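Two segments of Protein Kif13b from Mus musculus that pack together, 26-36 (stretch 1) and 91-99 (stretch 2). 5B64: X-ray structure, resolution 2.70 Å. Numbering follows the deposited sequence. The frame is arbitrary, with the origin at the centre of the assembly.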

# COMPACT_ATOMS: atom_id res chain seq x y z
N ARG B 26 -21.33 -0.28 -6.25
CA ARG B 26 -20.97 1.06 -6.64
C ARG B 26 -20.24 1.83 -5.54
O ARG B 26 -19.34 2.63 -5.82
N GLU B 27 -20.64 1.62 -4.29
CA GLU B 27 -19.99 2.31 -3.18
C GLU B 27 -18.62 1.70 -2.97
O GLU B 27 -17.64 2.43 -2.77
N ALA B 28 -18.53 0.37 -3.04
CA ALA B 28 -17.24 -0.28 -2.86
C ALA B 28 -16.24 0.24 -3.90
O ALA B 28 -15.11 0.62 -3.57
N SER B 29 -16.68 0.29 -5.15
CA SER B 29 -15.82 0.72 -6.24
C SER B 29 -15.22 2.10 -6.02
O SER B 29 -14.06 2.35 -6.37
N TYR B 30 -16.02 2.99 -5.43
CA TYR B 30 -15.61 4.38 -5.29
C TYR B 30 -14.52 4.52 -4.22
O TYR B 30 -13.50 5.22 -4.42
N ILE B 31 -14.75 3.88 -3.07
CA ILE B 31 -13.82 3.92 -1.97
C ILE B 31 -12.51 3.29 -2.39
O ILE B 31 -11.42 3.78 -2.07
N ALA B 32 -12.63 2.19 -3.13
CA ALA B 32 -11.46 1.51 -3.65
C ALA B 32 -10.67 2.47 -4.54
O ALA B 32 -9.45 2.54 -4.49
N GLU B 33 -11.38 3.25 -5.35
CA GLU B 33 -10.70 4.19 -6.23
C GLU B 33 -10.00 5.28 -5.42
O GLU B 33 -8.87 5.68 -5.75
N GLU B 34 -10.67 5.77 -4.38
CA GLU B 34 -10.14 6.85 -3.56
C GLU B 34 -8.85 6.42 -2.87
O GLU B 34 -7.90 7.21 -2.73
N LEU B 35 -8.82 5.16 -2.45
CA LEU B 35 -7.72 4.67 -1.65
C LEU B 35 -6.59 4.18 -2.53
O LEU B 35 -5.56 3.71 -2.03
N ASP B 36 -6.79 4.35 -3.83
CA ASP B 36 -5.84 3.98 -4.86
C ASP B 36 -5.59 2.47 -4.83
O ASP B 36 -4.45 2.00 -4.94
N MET B 91 -14.32 -0.89 4.71
CA MET B 91 -13.95 0.09 3.68
C MET B 91 -14.34 1.51 4.10
O MET B 91 -13.53 2.44 4.04
N ARG B 92 -15.59 1.68 4.53
CA ARG B 92 -16.06 2.93 5.12
C ARG B 92 -15.19 3.43 6.27
O ARG B 92 -14.81 4.60 6.30
N ASP B 93 -14.86 2.53 7.21
CA ASP B 93 -13.92 2.82 8.30
C ASP B 93 -12.59 3.32 7.80
O ASP B 93 -12.11 4.36 8.25
N LEU B 94 -11.99 2.56 6.87
CA LEU B 94 -10.66 2.88 6.36
C LEU B 94 -10.68 4.23 5.64
O LEU B 94 -9.78 5.06 5.78
N TYR B 95 -11.76 4.44 4.89
CA TYR B 95 -11.96 5.68 4.18
C TYR B 95 -12.04 6.89 5.11
O TYR B 95 -11.38 7.91 4.89
N GLN B 96 -12.86 6.79 6.15
CA GLN B 96 -13.02 7.90 7.08
C GLN B 96 -11.73 8.11 7.84
O GLN B 96 -11.36 9.23 8.16
N GLU B 97 -11.02 7.02 8.12
CA GLU B 97 -9.72 7.12 8.75
C GLU B 97 -8.74 7.87 7.84
O GLU B 97 -7.96 8.70 8.31
N TRP B 98 -8.78 7.57 6.55
CA TRP B 98 -7.93 8.21 5.57
C TRP B 98 -8.21 9.70 5.46
O TRP B 98 -7.29 10.52 5.54
N LYS B 99 -9.50 10.04 5.29
CA LYS B 99 -9.98 11.42 5.16
C LYS B 99 -9.70 12.32 6.37
O LYS B 99 -9.71 13.55 6.26

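The strongest polar contact lies near the start of both stretches, where Glu27 and Arg92 form a salt bridge. Arg92 NE donates to Glu27 OE1 at 2.6 Å with an N-H...O angle of 164°, close to linear; the second bond, from Arg92 NH2 to the same Glu27 OE1, is weak, at 3.1 Å and 133°. The carboxylate oxygen sits at the edge of the guanidinium, near its plane, where the N-H groups point. Glu27 reaches across with chi1 and chi2 both t. The CA-to-CB bond of Arg92 points sideways, but an m, t, t chain carries its end to the acid.

These are the only hydrogen bonds between the stretches; the rest is packing between two helices that run in broadly similar directions (35° between axes, 10.2 Å at closest approach). Ile31 (m, t) points toward the partner helix, and its CA lies 6.7 Å from that of Tyr95. Ile31 CD1 and Ile31 CG2 each lie 4.1 Å from Met91 CB, and Ile31 CG2 is also 3.8 Å from Met91 O and 4.0 Å from Tyr95 CB. Met91 (m, t, t) also extends its SD to within 3.9 Å of Ala28 CB.

Tyr95 (chi1 t) points inward and is met at its ring edge by Glu34, whose CG lies 3.6 Å from Tyr95 CE1. The closest approach is made by the aliphatic part of Glu34, and no hydrogen bond joins its carboxylate to Tyr95. The hydroxyls Tyr30 OH and Tyr95 OH approach only to 3.8 Å, too far for a hydrogen bond.

Leu35, just past the helix, has a sideways CA-to-CB bond, yet its chi1 of -68° and off-well chi2 of -145° bring its methyls to the partner. Leu35 CD1 meets Leu94 CD2 at 3.5 Å, whereas Leu35 CD2 lies over one face of the Trp98 indole, 3.5 Å from Trp98 CE3.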

# COMPACT_ATOMS: atom_id res chain seq x y z
CB ARG B 26 -22.23 1.81 -7.04
CG ARG B 26 -22.60 1.60 -8.47
CD ARG B 26 -22.71 2.94 -9.17
NE ARG B 26 -24.10 3.24 -9.49
CZ ARG B 26 -24.50 4.33 -10.13
NH1 ARG B 26 -23.62 5.25 -10.52
NH2 ARG B 26 -25.79 4.50 -10.37
CB GLU B 27 -20.83 2.28 -1.89
CG GLU B 27 -20.16 2.98 -0.70
CD GLU B 27 -21.13 3.49 0.38
OE1 GLU B 27 -21.07 3.02 1.54
OE2 GLU B 27 -21.95 4.40 0.08
CB ALA B 28 -17.37 -1.79 -2.95
CB SER B 29 -16.58 0.71 -7.56
OG SER B 29 -16.72 -0.63 -8.02
CB TYR B 30 -16.84 5.24 -4.95
CG TYR B 30 -16.45 6.63 -4.53
CD1 TYR B 30 -16.47 7.00 -3.19
CD2 TYR B 30 -16.04 7.56 -5.48
CE1 TYR B 30 -16.08 8.30 -2.80
CE2 TYR B 30 -15.66 8.84 -5.10
CZ TYR B 30 -15.69 9.20 -3.77
OH TYR B 30 -15.31 10.46 -3.41
CB ILE B 31 -14.36 3.15 -0.77
CG1 ILE B 31 -15.62 3.84 -0.25
CG2 ILE B 31 -13.31 3.05 0.31
CD1 ILE B 31 -16.32 3.09 0.80
CB ALA B 32 -11.86 0.27 -4.39
CB GLU B 33 -11.69 4.80 -7.24
CG GLU B 33 -11.03 5.59 -8.36
CD GLU B 33 -10.26 4.72 -9.35
OE1 GLU B 33 -10.61 3.52 -9.52
OE2 GLU B 33 -9.30 5.23 -9.97
CB GLU B 34 -11.17 7.29 -2.51
CG GLU B 34 -12.32 8.12 -3.04
CD GLU B 34 -11.86 9.39 -3.75
OE1 GLU B 34 -11.57 10.40 -3.07
OE2 GLU B 34 -11.77 9.37 -5.00
CB LEU B 35 -8.19 3.60 -0.68
CG LEU B 35 -9.11 4.14 0.42
CD1 LEU B 35 -8.85 3.40 1.67
CD2 LEU B 35 -8.90 5.60 0.68
CB ASP B 36 -4.55 4.78 -4.73
CG ASP B 36 -3.72 4.74 -5.99
OD1 ASP B 36 -4.29 4.45 -7.07
OD2 ASP B 36 -2.50 5.00 -5.91
CB MET B 91 -14.63 -0.27 2.36
CG MET B 91 -14.40 -1.70 1.86
SD MET B 91 -15.13 -1.92 0.22
CE MET B 91 -15.13 -3.69 0.00
CB ARG B 92 -17.51 2.79 5.60
CG ARG B 92 -18.48 2.54 4.47
CD ARG B 92 -19.89 2.33 4.99
NE ARG B 92 -20.80 1.91 3.92
CZ ARG B 92 -21.60 0.86 3.98
NH1 ARG B 92 -21.65 0.10 5.07
NH2 ARG B 92 -22.38 0.58 2.94
CB ASP B 93 -13.66 1.59 9.16
CG ASP B 93 -14.82 1.26 10.08
OD1 ASP B 93 -15.78 2.07 10.15
OD2 ASP B 93 -14.78 0.19 10.73
CB LEU B 94 -10.17 1.80 5.41
CG LEU B 94 -8.68 1.87 5.03
CD1 LEU B 94 -7.79 1.72 6.26
CD2 LEU B 94 -8.32 0.80 3.97
CB TYR B 95 -13.24 5.58 3.35
CG TYR B 95 -13.49 6.80 2.52
CD1 TYR B 95 -12.83 6.98 1.31
CD2 TYR B 95 -14.39 7.78 2.94
CE1 TYR B 95 -13.07 8.11 0.52
CE2 TYR B 95 -14.62 8.92 2.17
CZ TYR B 95 -13.96 9.07 0.96
OH TYR B 95 -14.19 10.20 0.20
CB GLN B 96 -14.18 7.63 8.04
CG GLN B 96 -14.41 8.75 9.02
CD GLN B 96 -15.54 8.45 9.99
OE1 GLN B 96 -15.66 7.33 10.51
NE2 GLN B 96 -16.39 9.44 10.24
CB GLU B 97 -9.17 5.73 9.10
CG GLU B 97 -8.13 5.79 10.20
CD GLU B 97 -7.36 4.49 10.39
OE1 GLU B 97 -6.35 4.49 11.15
OE2 GLU B 97 -7.75 3.47 9.78
CB TRP B 98 -8.13 7.53 4.21
CG TRP B 98 -7.29 8.10 3.11
CD1 TRP B 98 -5.92 8.11 3.04
CD2 TRP B 98 -7.75 8.72 1.92
NE1 TRP B 98 -5.52 8.70 1.87
CE2 TRP B 98 -6.62 9.10 1.17
CE3 TRP B 98 -9.03 9.01 1.41
CZ2 TRP B 98 -6.72 9.73 -0.07
CZ3 TRP B 98 -9.13 9.65 0.18
CH2 TRP B 98 -7.98 10.00 -0.55
CB LYS B 99 -11.48 11.44 4.88
CG LYS B 99 -11.82 11.30 3.41
CD LYS B 99 -11.00 12.29 2.62
CE LYS B 99 -11.42 12.39 1.16
NZ LYS B 99 -10.48 13.29 0.43